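Local coordinates for putative cell invasion protein with MAC/Perforin domain (Bacteroides thetaiotaomicron VPI-5482, PDB 3KK7), which is of unknown function but carries the MACPF domain found in perforin and complement pore-forming proteins, and so may act on membranes, at residues Y197-S200 / M201-M205; D319-P322 / W323-L327; S417-D420 / E421-K424; Y513-L516 / D517-N520; V527-T530 / T531-Q534. All coordinates share one frame; numbering follows the deposited sequence.

Contact 1 of 5, residues Y197-S200 / M201-M205; sequences YNSS and MVELM
The hydroxyl of Ser200 swings over the first turn of the helix beginning at Met201, where OG accepts the backbone N-H of Glu203 with N 3.1 Å from OG. It gets there because chi1 is 65°, tucking OG between the residue's own backbone N and carbonyl carbon, from where it meets Glu203 N. Glu203 returns the favour: its side chain reaches back along the helix start, extended beyond CG, until OE1 lies 3.3 Å from Ser200 N. That bond is long but straight at 168°, and the N-H meets the oxygen from above the carboxylate plane, 41° out of it. The two side-chain-to-backbone bonds together make a capping box, in which Ser200 is the N-cap. The first full helical bond, Leu204 N to Ser200 O at 2.9 Å, continues the turn. Ser199 flanks the box, its CB 3.3 Å from Glu203 OE1, while its OG turns back to the carbonyl of Ala195 in the preceding helix. Ser200 OG has a second partner too, the carbonyl oxygen of Glu370, which ties the cap to a loop. The box thus starts helix 201-208 immediately after helix 190-198 has ended, with just Ser199 and Ser200 between them. Leu204 packs back on Phe192, Ala195 and Leu196 of helix 190-198, and the selenomethionine Met201 lies against Phe355, Arg358 and Tyr359 of helix 353-363. Tyr197, at the end of the earlier helix, touches Ala502 and Tyr504 of strand 499-504.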
loop_
_atom_site.group_PDB
_atom_site.type_symbol
_atom_site.label_atom_id
_atom_site.label_comp_id
_atom_site.label_asym_id
_atom_site.label_seq_id
_atom_site.Cartn_x
_atom_site.Cartn_y
_atom_site.Cartn_z
ATOM N N TYR A 197 -1.948 -10.089 9.967
ATOM C CA TYR A 197 -1.232 -10.790 11.024
ATOM C C TYR A 197 -0.549 -12.096 10.635
ATOM O O TYR A 197 0.286 -12.564 11.387
ATOM C CB TYR A 197 -2.147 -11.034 12.236
ATOM C CG TYR A 197 -2.310 -9.788 13.058
ATOM C CD1 TYR A 197 -1.319 -9.398 13.943
ATOM C CD2 TYR A 197 -3.417 -8.966 12.906
ATOM C CE1 TYR A 197 -1.428 -8.230 14.660
ATOM C CE2 TYR A 197 -3.542 -7.803 13.632
ATOM C CZ TYR A 197 -2.541 -7.436 14.507
ATOM O OH TYR A 197 -2.643 -6.278 15.248
ATOM N N ASN A 198 -0.870 -12.690 9.495
ATOM C CA ASN A 198 -0.311 -14.006 9.174
ATOM C C ASN A 198 0.645 -14.050 8.000
ATOM O O ASN A 198 1.147 -15.107 7.655
ATOM C CB ASN A 198 -1.422 -15.035 8.991
ATOM C CG ASN A 198 -2.214 -15.250 10.261
ATOM O OD1 ASN A 198 -1.657 -15.297 11.358
ATOM N ND2 ASN A 198 -3.520 -15.372 10.121
ATOM N N SER A 199 0.915 -12.897 7.408
ATOM C CA SER A 199 1.902 -12.782 6.359
ATOM C C SER A 199 2.636 -11.460 6.610
ATOM O O SER A 199 2.294 -10.720 7.545
ATOM C CB SER A 199 1.236 -12.846 4.969
ATOM O OG SER A 199 0.441 -11.709 4.693
ATOM N N SER A 200 3.668 -11.208 5.812
ATOM C CA SER A 200 4.445 -9.998 5.950
ATOM C C SER A 200 3.745 -8.920 5.169
ATOM O O SER A 200 2.966 -9.204 4.270
ATOM C CB SER A 200 5.862 -10.190 5.405
ATOM O OG SER A 200 5.853 -10.418 4.004
HETATM N N MSE A 201 4.018 -7.676 5.502
HETATM C CA MSE A 201 3.466 -6.580 4.745
HETATM C C MSE A 201 3.803 -6.720 3.240
HETATM O O MSE A 201 2.967 -6.401 2.358
HETATM C CB MSE A 201 3.981 -5.257 5.325
HETATM C CG MSE A 201 3.471 -3.991 4.612
HETATM SE SE MSE A 201 1.525 -3.838 4.637
HETATM C CE MSE A 201 1.300 -3.917 6.589
ATOM N N VAL A 202 5.031 -7.169 2.953
ATOM C CA VAL A 202 5.452 -7.411 1.591
ATOM C C VAL A 202 4.465 -8.353 0.890
ATOM O O VAL A 202 3.991 -8.053 -0.209
ATOM C CB VAL A 202 6.905 -7.978 1.508
ATOM C CG1 VAL A 202 7.155 -8.702 0.157
ATOM C CG2 VAL A 202 7.946 -6.852 1.746
ATOM N N GLU A 203 4.163 -9.476 1.549
ATOM C CA GLU A 203 3.247 -10.498 1.017
ATOM C C GLU A 203 1.811 -9.972 0.863
ATOM O O GLU A 203 1.142 -10.228 -0.147
ATOM C CB GLU A 203 3.289 -11.753 1.907
ATOM C CG GLU A 203 4.447 -12.742 1.551
ATOM C CD GLU A 203 4.867 -13.693 2.693
ATOM O OE1 GLU A 203 4.240 -13.691 3.782
ATOM O OE2 GLU A 203 5.855 -14.445 2.496
ATOM N N LEU A 204 1.359 -9.212 1.860
ATOM C CA LEU A 204 0.047 -8.613 1.846
ATOM C C LEU A 204 -0.055 -7.680 0.642
ATOM O O LEU A 204 -1.059 -7.702 -0.070
ATOM C CB LEU A 204 -0.217 -7.880 3.178
ATOM C CG LEU A 204 -1.596 -7.244 3.499
ATOM C CD1 LEU A 204 -1.697 -6.868 4.990
ATOM C CD2 LEU A 204 -1.903 -6.031 2.600
HETATM N N MSE A 205 0.977 -6.893 0.364
HETATM C CA MSE A 205 0.879 -5.975 -0.791
HETATM C C MSE A 205 0.929 -6.718 -2.113
HETATM O O MSE A 205 0.331 -6.284 -3.090
HETATM C CB MSE A 205 1.915 -4.853 -0.753
HETATM C CG MSE A 205 1.683 -3.920 0.400
HETATM SE SE MSE A 205 3.172 -2.743 0.850
HETATM C CE MSE A 205 3.033 -1.472 -0.660
#

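Contact 2 of 5, residues D319-P322 / W323-L327; sequences DLTP and WLQSL
Leu324 N donates to Leu320 O at 2.8 Å and Gln325 N to Thr321 O at 3.0 Å as helix 321-326 begins, both bonds nearly straight, whereas Ser326 N to Pro322 O is weak. A water bridges the opening turn, donating to Asp319 O and accepting from Trp323 N. Among the side-chain bonds, Thr321 OG1 gives its proton to Asp319 OD1 at 2.7 Å, arriving on the syn side. With OG1 anti to the carbonyl carbon, chi1 -59°, this hydroxyl lies beside its own backbone N, which makes a weak bond to the same OD1. Thr321 OG1 is also bonded to Leu272 N of strand 271-274. With a valine in place of Thr321, the Asp319 carboxylate and the amide of Leu272 would probably each be left without their hydroxyl mate. Ser326 OG bonds to Trp323 O, doubtfully short in the model, and to Ala301 N; Trp323 NE1 finds its acceptor in Gly299 O. Apolar contact is lighter: Leu320 CB lies 4.2 Å from Trp323 CE3, and Leu327 CD1 sits 3.7 Å above one face of the Trp323 indole toward its rim. The helix thus opens on a leucine N-cap, and Asp319 OD1 and the water meet N-H groups of the first turn in place of a capping side chain.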
loop_
_atom_site.group_PDB
_atom_site.type_symbol
_atom_site.label_atom_id
_atom_site.label_comp_id
_atom_site.label_asym_id
_atom_site.label_seq_id
_atom_site.Cartn_x
_atom_site.Cartn_y
_atom_site.Cartn_z
ATOM N N ASP A 319 -14.612 -0.768 -35.254
ATOM C CA ASP A 319 -15.878 -0.083 -35.005
ATOM C C ASP A 319 -16.326 -0.416 -33.585
ATOM O O ASP A 319 -16.613 -1.578 -33.296
ATOM C CB ASP A 319 -16.933 -0.570 -36.023
ATOM C CG ASP A 319 -18.294 0.126 -35.883
ATOM O OD1 ASP A 319 -18.361 1.317 -35.486
ATOM O OD2 ASP A 319 -19.308 -0.533 -36.206
ATOM N N LEU A 320 -16.372 0.581 -32.699
ATOM C CA LEU A 320 -16.889 0.354 -31.359
ATOM C C LEU A 320 -18.367 0.774 -31.232
ATOM O O LEU A 320 -18.897 0.866 -30.114
ATOM C CB LEU A 320 -16.021 1.057 -30.309
ATOM C CG LEU A 320 -14.584 0.521 -30.218
ATOM C CD1 LEU A 320 -13.698 1.458 -29.392
ATOM C CD2 LEU A 320 -14.574 -0.893 -29.683
ATOM N N THR A 321 -19.052 0.996 -32.356
ATOM C CA THR A 321 -20.410 1.505 -32.279
ATOM C C THR A 321 -21.330 0.571 -31.482
ATOM O O THR A 321 -21.978 1.032 -30.565
ATOM C CB THR A 321 -20.979 1.892 -33.658
ATOM O OG1 THR A 321 -20.133 2.896 -34.233
ATOM C CG2 THR A 321 -22.400 2.449 -33.531
ATOM N N PRO A 322 -21.339 -0.744 -31.776
ATOM C CA PRO A 322 -22.171 -1.658 -30.974
ATOM C C PRO A 322 -21.844 -1.595 -29.494
ATOM O O PRO A 322 -22.760 -1.590 -28.660
ATOM C CB PRO A 322 -21.834 -3.042 -31.532
ATOM C CG PRO A 322 -21.373 -2.768 -32.925
ATOM C CD PRO A 322 -20.607 -1.470 -32.823
ATOM N N TRP A 323 -20.555 -1.555 -29.165
ATOM C CA TRP A 323 -20.157 -1.452 -27.768
ATOM C C TRP A 323 -20.662 -0.139 -27.122
ATOM O O TRP A 323 -21.169 -0.142 -25.994
ATOM C CB TRP A 323 -18.642 -1.578 -27.616
ATOM C CG TRP A 323 -18.204 -1.289 -26.266
ATOM C CD1 TRP A 323 -18.199 -2.142 -25.196
ATOM C CD2 TRP A 323 -17.715 -0.041 -25.787
ATOM N NE1 TRP A 323 -17.720 -1.492 -24.080
ATOM C CE2 TRP A 323 -17.413 -0.202 -24.424
ATOM C CE3 TRP A 323 -17.478 1.186 -26.386
ATOM C CZ2 TRP A 323 -16.908 0.826 -23.650
ATOM C CZ3 TRP A 323 -16.975 2.202 -25.624
ATOM C CH2 TRP A 323 -16.689 2.019 -24.265
ATOM N N LEU A 324 -20.542 0.971 -27.839
ATOM C CA LEU A 324 -20.963 2.240 -27.294
ATOM C C LEU A 324 -22.443 2.170 -26.968
ATOM O O LEU A 324 -22.863 2.566 -25.888
ATOM C CB LEU A 324 -20.686 3.377 -28.277
ATOM C CG LEU A 324 -21.065 4.784 -27.794
ATOM C CD1 LEU A 324 -20.194 5.196 -26.624
ATOM C CD2 LEU A 324 -20.948 5.781 -28.930
ATOM N N GLN A 325 -23.243 1.634 -27.880
ATOM C CA GLN A 325 -24.667 1.605 -27.646
ATOM C C GLN A 325 -25.096 0.482 -26.698
ATOM O O GLN A 325 -26.224 0.459 -26.251
ATOM C CB GLN A 325 -25.451 1.620 -28.958
ATOM C CG GLN A 325 -25.274 0.442 -29.852
ATOM C CD GLN A 325 -25.811 0.706 -31.265
ATOM O OE1 GLN A 325 -25.654 1.809 -31.811
ATOM N NE2 GLN A 325 -26.436 -0.311 -31.866
ATOM N N SER A 326 -24.193 -0.429 -26.368
ATOM C CA SER A 326 -24.470 -1.407 -25.334
ATOM C C SER A 326 -24.483 -0.717 -23.964
ATOM O O SER A 326 -25.066 -1.239 -22.999
ATOM C CB SER A 326 -23.407 -2.486 -25.329
ATOM O OG SER A 326 -22.235 -2.007 -24.672
ATOM N N LEU A 327 -23.837 0.451 -23.884
ATOM C CA LEU A 327 -23.725 1.192 -22.617
ATOM C C LEU A 327 -25.034 1.855 -22.180
ATOM O O LEU A 327 -25.117 2.405 -21.084
ATOM C CB LEU A 327 -22.600 2.234 -22.694
ATOM C CG LEU A 327 -21.174 1.700 -22.894
ATOM C CD1 LEU A 327 -20.140 2.854 -23.009
ATOM C CD2 LEU A 327 -20.801 0.725 -21.772
HETATM O O HOH W 1 -18.002 -2.781 -30.746
#

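Contact 3 of 5, residues S417-D420 / E421-K424; sequences SQSD and EELK
Glu421 folds back on its neighbour Asp420: a bend at chi2, 65°, brings OE1 to 3.5 Å from Asp420 CB. The two acid groups stay apart, Asp420 OD2 and Glu421 OE1 being 5.2 Å from each other, and Asp420 has its own counter-charge in Arg385, a salt bridge through OD1. Glu422 comes next and carries most of the side-chain contact. Its backbone N donates to Ser419 O at 2.8 Å, a bent bond of 130° that closes the first turn. Its side chain crosses that of Gln418 at about a right angle, with the carboxylate and amide planes 70° apart. OE1 lies 2.7 Å from Gln418 NE2, yet the N-H points poorly and the hydrogen bond is weak; OE2 takes another weak one from Ser419 OG at 3.4 Å. Leu423 also leans back toward Gln418, its CD1 3.8 Å from Gln418 O, and rests on Leu393 of strand 392-401, while its own N makes a weak bond to Ser419 O. Lys424 ends the walk with the straight helical bond, N to Asp420 O at 2.9 Å; the rest of its side chain leads off, fully extended, toward a long, weak ion pair with Glu391. Three acids thus crowd the start of this short surface helix. The helix's amino end and the guanidinium of Arg385 probably offset part of that negative charge, while the weak side-chain bonds of Glu422 suggest a carboxylate that is only loosely fixed.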
loop_
_atom_site.group_PDB
_atom_site.type_symbol
_atom_site.label_atom_id
_atom_site.label_comp_id
_atom_site.label_asym_id
_atom_site.label_seq_id
_atom_site.Cartn_x
_atom_site.Cartn_y
_atom_site.Cartn_z
ATOM N N SER A 417 17.812 12.402 32.513
ATOM C CA SER A 417 18.078 13.024 33.824
ATOM C C SER A 417 19.448 12.628 34.367
ATOM O O SER A 417 20.123 13.428 34.995
ATOM C CB SER A 417 17.013 12.606 34.861
ATOM O OG SER A 417 15.679 12.857 34.425
ATOM N N GLN A 418 19.857 11.391 34.123
ATOM C CA GLN A 418 21.070 10.868 34.734
ATOM C C GLN A 418 22.284 11.714 34.364
ATOM O O GLN A 418 22.358 12.284 33.278
ATOM C CB GLN A 418 21.286 9.407 34.342
ATOM C CG GLN A 418 20.087 8.497 34.645
ATOM C CD GLN A 418 20.449 7.018 34.645
ATOM O OE1 GLN A 418 20.330 6.332 33.628
ATOM N NE2 GLN A 418 20.910 6.525 35.794
ATOM N N SER A 419 23.226 11.792 35.289
ATOM C CA SER A 419 24.424 12.591 35.117
ATOM C C SER A 419 25.361 11.931 34.130
ATOM O O SER A 419 25.529 10.709 34.153
ATOM C CB SER A 419 25.162 12.715 36.447
ATOM O OG SER A 419 25.723 11.462 36.812
ATOM N N ASP A 420 25.997 12.749 33.297
ATOM C CA ASP A 420 27.008 12.289 32.345
ATOM C C ASP A 420 27.768 11.015 32.780
ATOM O O ASP A 420 27.796 10.029 32.044
ATOM C CB ASP A 420 28.008 13.425 32.055
ATOM C CG ASP A 420 27.521 14.395 30.971
ATOM O OD1 ASP A 420 26.337 14.317 30.529
ATOM O OD2 ASP A 420 28.355 15.241 30.552
ATOM N N GLU A 421 28.353 11.030 33.980
ATOM C CA GLU A 421 29.256 9.940 34.418
ATOM C C GLU A 421 28.547 8.601 34.569
ATOM O O GLU A 421 29.141 7.553 34.328
ATOM C CB GLU A 421 30.002 10.312 35.713
ATOM C CG GLU A 421 31.183 11.304 35.507
ATOM C CD GLU A 421 30.751 12.708 35.011
ATOM O OE1 GLU A 421 29.564 13.082 35.172
ATOM O OE2 GLU A 421 31.606 13.444 34.459
ATOM N N GLU A 422 27.276 8.640 34.950
ATOM C CA GLU A 422 26.464 7.429 35.025
ATOM C C GLU A 422 26.291 6.795 33.644
ATOM O O GLU A 422 26.600 5.615 33.440
ATOM C CB GLU A 422 25.095 7.746 35.612
ATOM C CG GLU A 422 25.137 8.210 37.056
ATOM C CD GLU A 422 23.761 8.590 37.577
ATOM O OE1 GLU A 422 22.753 8.118 36.986
ATOM O OE2 GLU A 422 23.688 9.349 38.576
ATOM N N LEU A 423 25.804 7.595 32.699
ATOM C CA LEU A 423 25.598 7.150 31.315
ATOM C C LEU A 423 26.888 6.632 30.674
ATOM O O LEU A 423 26.869 5.616 29.983
ATOM C CB LEU A 423 24.991 8.284 30.463
ATOM C CG LEU A 423 23.582 8.797 30.828
ATOM C CD1 LEU A 423 23.328 10.177 30.233
ATOM C CD2 LEU A 423 22.489 7.818 30.391
ATOM N N LYS A 424 27.997 7.322 30.918
ATOM C CA LYS A 424 29.318 6.887 30.436
ATOM C C LYS A 424 29.750 5.526 31.022
ATOM O O LYS A 424 30.544 4.797 30.406
ATOM C CB LYS A 424 30.368 7.964 30.759
ATOM C CG LYS A 424 31.771 7.684 30.222
ATOM C CD LYS A 424 32.651 8.931 30.328
ATOM C CE LYS A 424 34.131 8.639 30.085
ATOM N NZ LYS A 424 34.928 9.893 30.137
#

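Contact 4 of 5, residues Y513-L516 / D517-N520; sequences YGIL and DWVN
The carbonyl of Ile515 takes the N-H of Val519 at 2.9 Å, a bond of 168°, and one residue on Leu516 O takes that of Asn520 at 3.0 Å. These two bonds make the first turn of helix 516-521, whose N-cap is Ile515, a residue with no side-chain oxygen to cap it. Packing gathers round the same carbonyls. Val519 CG2 lies 3.3 Å from Ile515 O and 4.0 Å from Ile515 CG1. Ile515 and Trp518 run side by side and point the same way, so that Ile515 CB meets the edge of the indole, 3.9 Å from CE3. The anti setting of Trp518 CG relative to its backbone N, chi1 173°, lays the indole alongside Ile515; Tyr446 meets the ring edge-to-face and Tyr447 also reaches it. Further along, the Leu516 side chain crosses that of Asn520 at a slant, and CD1 touches the carboxamide, 3.7 Å from OD1 and 3.8 Å from ND2. Leu516 also touches Pro510 and Asp511 of the preceding helix. Swapping Leu516 for alanine would remove that branch and is likely to open a gap against Pro510 and leave the Asn520 amide freer to turn. Just ahead, Gly514, at positive phi, ends helix 508-512 and Ile515 caps the next, a Schellman stop followed directly by a new N-cap, within the D3 region.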
loop_
_atom_site.group_PDB
_atom_site.type_symbol
_atom_site.label_atom_id
_atom_site.label_comp_id
_atom_site.label_asym_id
_atom_site.label_seq_id
_atom_site.Cartn_x
_atom_site.Cartn_y
_atom_site.Cartn_z
ATOM N N TYR A 513 6.583 -15.446 20.090
ATOM C CA TYR A 513 7.282 -14.593 21.070
ATOM C C TYR A 513 7.561 -15.276 22.409
ATOM O O TYR A 513 8.198 -14.700 23.292
ATOM C CB TYR A 513 6.491 -13.310 21.306
ATOM C CG TYR A 513 6.383 -12.410 20.086
ATOM C CD1 TYR A 513 5.446 -12.654 19.091
ATOM C CD2 TYR A 513 7.189 -11.296 19.954
ATOM C CE1 TYR A 513 5.335 -11.823 17.995
ATOM C CE2 TYR A 513 7.080 -10.449 18.862
ATOM C CZ TYR A 513 6.161 -10.711 17.883
ATOM O OH TYR A 513 6.080 -9.858 16.806
ATOM N N GLY A 514 7.106 -16.514 22.559
ATOM C CA GLY A 514 7.265 -17.259 23.821
ATOM C C GLY A 514 6.671 -16.499 24.990
ATOM O O GLY A 514 7.334 -16.328 26.011
ATOM N N ILE A 515 5.437 -16.022 24.811
ATOM C CA ILE A 515 4.736 -15.193 25.799
ATOM C C ILE A 515 3.341 -15.737 26.137
ATOM O O ILE A 515 2.554 -15.075 26.807
ATOM C CB ILE A 515 4.605 -13.694 25.325
ATOM C CG1 ILE A 515 3.759 -13.573 24.057
ATOM C CG2 ILE A 515 5.972 -13.071 25.087
ATOM C CD1 ILE A 515 3.607 -12.184 23.610
ATOM N N LEU A 516 3.043 -16.956 25.702
ATOM C CA LEU A 516 1.720 -17.502 25.876
ATOM C C LEU A 516 1.376 -17.605 27.355
ATOM O O LEU A 516 0.283 -17.220 27.764
ATOM C CB LEU A 516 1.617 -18.857 25.191
ATOM C CG LEU A 516 0.227 -19.495 25.162
ATOM C CD1 LEU A 516 -0.888 -18.477 24.800
ATOM C CD2 LEU A 516 0.246 -20.702 24.197
ATOM N N ASP A 517 2.303 -18.101 28.165
ATOM C CA ASP A 517 2.059 -18.174 29.606
ATOM C C ASP A 517 1.707 -16.805 30.123
ATOM O O ASP A 517 0.606 -16.589 30.632
ATOM C CB ASP A 517 3.276 -18.694 30.370
ATOM C CG ASP A 517 3.456 -20.185 30.239
ATOM O OD1 ASP A 517 2.605 -20.844 29.600
ATOM O OD2 ASP A 517 4.457 -20.700 30.775
ATOM N N TRP A 518 2.635 -15.872 29.961
ATOM C CA TRP A 518 2.427 -14.515 30.438
ATOM C C TRP A 518 1.058 -13.935 30.058
ATOM O O TRP A 518 0.324 -13.424 30.900
ATOM C CB TRP A 518 3.526 -13.621 29.911
ATOM C CG TRP A 518 3.290 -12.196 30.206
ATOM C CD1 TRP A 518 2.769 -11.665 31.350
ATOM C CD2 TRP A 518 3.601 -11.097 29.354
ATOM N NE1 TRP A 518 2.721 -10.300 31.252
ATOM C CE2 TRP A 518 3.233 -9.924 30.038
ATOM C CE3 TRP A 518 4.161 -10.992 28.073
ATOM C CZ2 TRP A 518 3.394 -8.658 29.483
ATOM C CZ3 TRP A 518 4.340 -9.724 27.518
ATOM C CH2 TRP A 518 3.953 -8.577 28.218
ATOM N N VAL A 519 0.713 -14.035 28.791
ATOM C CA VAL A 519 -0.520 -13.454 28.313
ATOM C C VAL A 519 -1.767 -14.102 28.920
ATOM O O VAL A 519 -2.753 -13.422 29.191
ATOM C CB VAL A 519 -0.561 -13.495 26.765
ATOM C CG1 VAL A 519 -1.965 -13.175 26.254
ATOM C CG2 VAL A 519 0.505 -12.517 26.191
ATOM N N ASN A 520 -1.715 -15.411 29.143
ATOM C CA ASN A 520 -2.833 -16.116 29.757
ATOM C C ASN A 520 -3.098 -15.605 31.166
ATOM O O ASN A 520 -4.243 -15.555 31.597
ATOM C CB ASN A 520 -2.592 -17.630 29.802
ATOM C CG ASN A 520 -2.678 -18.301 28.433
ATOM O OD1 ASN A 520 -3.361 -17.838 27.516
ATOM N ND2 ASN A 520 -2.000 -19.425 28.309
#

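Contact 5 of 5, residues V527-T530 / T531-Q534; sequences VTMT and TLYQ
Thr528 is the N-cap of helix 529-535, and its OG1 is gripped twice by Thr531. The backbone N of Thr531 donates to it over 3.3 Å, while the hydroxyl OG1 of Thr531 does so over 3.1 Å. Regular bonds follow, Leu532 N to Thr528 O and Tyr533 N to Met529 O, each 3.0 Å. A chi1 of 59° at Tyr533 folds its ring back over the backbone of the first turn: Thr530 CA stands over its face, 3.6 Å from the centroid and 18° off the normal, a CH-pi contact, with Met529 O over the same face. Met529, a selenomethionine, sets SE 4.4 Å from Leu532 CD2. Outside this shell, Met529 and Leu532 settle on Tyr491 and Phe482 of the sheet strands 489-494 and 480-484, while Tyr533 is flanked by Arg181 and Ala185 of helix 177-186. The helix is thus sandwiched between the D3-region sheet and a helix of the MACPF region. At the far end of the tyrosine ring, Thr530 CG2 comes to 3.2 Å from Tyr533 OH.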
loop_
_atom_site.group_PDB
_atom_site.type_symbol
_atom_site.label_atom_id
_atom_site.label_comp_id
_atom_site.label_asym_id
_atom_site.label_seq_id
_atom_site.Cartn_x
_atom_site.Cartn_y
_atom_site.Cartn_z
ATOM N N VAL A 527 -11.903 -2.271 27.186
ATOM C CA VAL A 527 -11.937 -0.832 26.984
ATOM C C VAL A 527 -12.483 -0.700 25.571
ATOM O O VAL A 527 -12.382 -1.644 24.789
ATOM C CB VAL A 527 -10.553 -0.210 27.171
ATOM C CG1 VAL A 527 -10.500 1.179 26.604
ATOM C CG2 VAL A 527 -10.213 -0.191 28.664
ATOM N N THR A 528 -13.136 0.415 25.266
ATOM C CA THR A 528 -13.757 0.586 23.959
ATOM C C THR A 528 -12.656 0.815 22.928
ATOM O O THR A 528 -11.558 1.299 23.264
ATOM C CB THR A 528 -14.717 1.778 23.921
ATOM O OG1 THR A 528 -13.974 2.986 24.123
ATOM C CG2 THR A 528 -15.817 1.632 24.977
HETATM N N MSE A 529 -12.948 0.469 21.674
HETATM C CA MSE A 529 -11.963 0.628 20.635
HETATM C C MSE A 529 -11.546 2.082 20.506
HETATM O O MSE A 529 -10.363 2.376 20.310
HETATM C CB MSE A 529 -12.474 0.100 19.292
HETATM C CG MSE A 529 -12.553 -1.419 19.208
HETATM SE SE MSE A 529 -10.900 -2.363 19.656
HETATM C CE MSE A 529 -9.823 -1.918 18.099
ATOM N N THR A 530 -12.500 2.996 20.652
ATOM C CA THR A 530 -12.212 4.401 20.390
ATOM C C THR A 530 -11.243 4.886 21.456
ATOM O O THR A 530 -10.300 5.593 21.135
ATOM C CB THR A 530 -13.496 5.297 20.275
ATOM O OG1 THR A 530 -14.081 5.472 21.559
ATOM C CG2 THR A 530 -14.562 4.697 19.357
ATOM N N THR A 531 -11.436 4.453 22.707
ATOM C CA THR A 531 -10.497 4.769 23.797
ATOM C C THR A 531 -9.117 4.213 23.473
ATOM O O THR A 531 -8.099 4.897 23.616
ATOM C CB THR A 531 -10.989 4.218 25.168
ATOM O OG1 THR A 531 -12.097 5.005 25.617
ATOM C CG2 THR A 531 -9.872 4.235 26.243
ATOM N N LEU A 532 -9.072 2.983 22.998
ATOM C CA LEU A 532 -7.794 2.374 22.682
ATOM C C LEU A 532 -7.022 3.197 21.657
ATOM O O LEU A 532 -5.906 3.640 21.911
ATOM C CB LEU A 532 -8.000 0.949 22.176
ATOM C CG LEU A 532 -6.792 0.026 22.318
ATOM C CD1 LEU A 532 -6.384 -0.061 23.817
ATOM C CD2 LEU A 532 -7.121 -1.360 21.708
ATOM N N TYR A 533 -7.615 3.451 20.502
ATOM C CA TYR A 533 -6.863 4.146 19.468
ATOM C C TYR A 533 -6.740 5.649 19.688
ATOM O O TYR A 533 -5.913 6.299 19.053
ATOM C CB TYR A 533 -7.387 3.822 18.054
ATOM C CG TYR A 533 -8.842 4.135 17.734
ATOM C CD1 TYR A 533 -9.316 5.448 17.704
ATOM C CD2 TYR A 533 -9.725 3.123 17.359
ATOM C CE1 TYR A 533 -10.636 5.747 17.347
ATOM C CE2 TYR A 533 -11.057 3.413 17.019
ATOM C CZ TYR A 533 -11.503 4.731 17.018
ATOM O OH TYR A 533 -12.810 5.026 16.702
ATOM N N GLN A 534 -7.564 6.227 20.545
ATOM C CA GLN A 534 -7.421 7.664 20.805
ATOM C C GLN A 534 -6.350 7.945 21.848
ATOM O O GLN A 534 -5.744 9.022 21.829
ATOM C CB GLN A 534 -8.740 8.314 21.223
ATOM C CG GLN A 534 -9.706 8.401 20.087
ATOM C CD GLN A 534 -10.921 9.194 20.398
ATOM O OE1 GLN A 534 -11.234 9.501 21.558
ATOM N NE2 GLN A 534 -11.629 9.555 19.355
#

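How the contacts relate
All five contacts lie at the starts of short helices, and they come in series along the chain. Contacts 1 and 2 belong to the MACPF region, contact 3 to the D2 region, contacts 4 and 5 to the D3 region. Contacts 2 and 3 are at the extremes, their centres 78 Å apart on opposite sides of the chain's centre. Contact 1, the most central, is about 23 Å from contact 4 and 25 Å from contact 5, centre to centre. Arg403 connects two of them, bonding to Tyr197 of contact 1 and to Tyr513 of contact 4. In this model the MACPF, D2 and D3 regions therefore meet around contact 1, while contact 2 lies out along the MACPF domain.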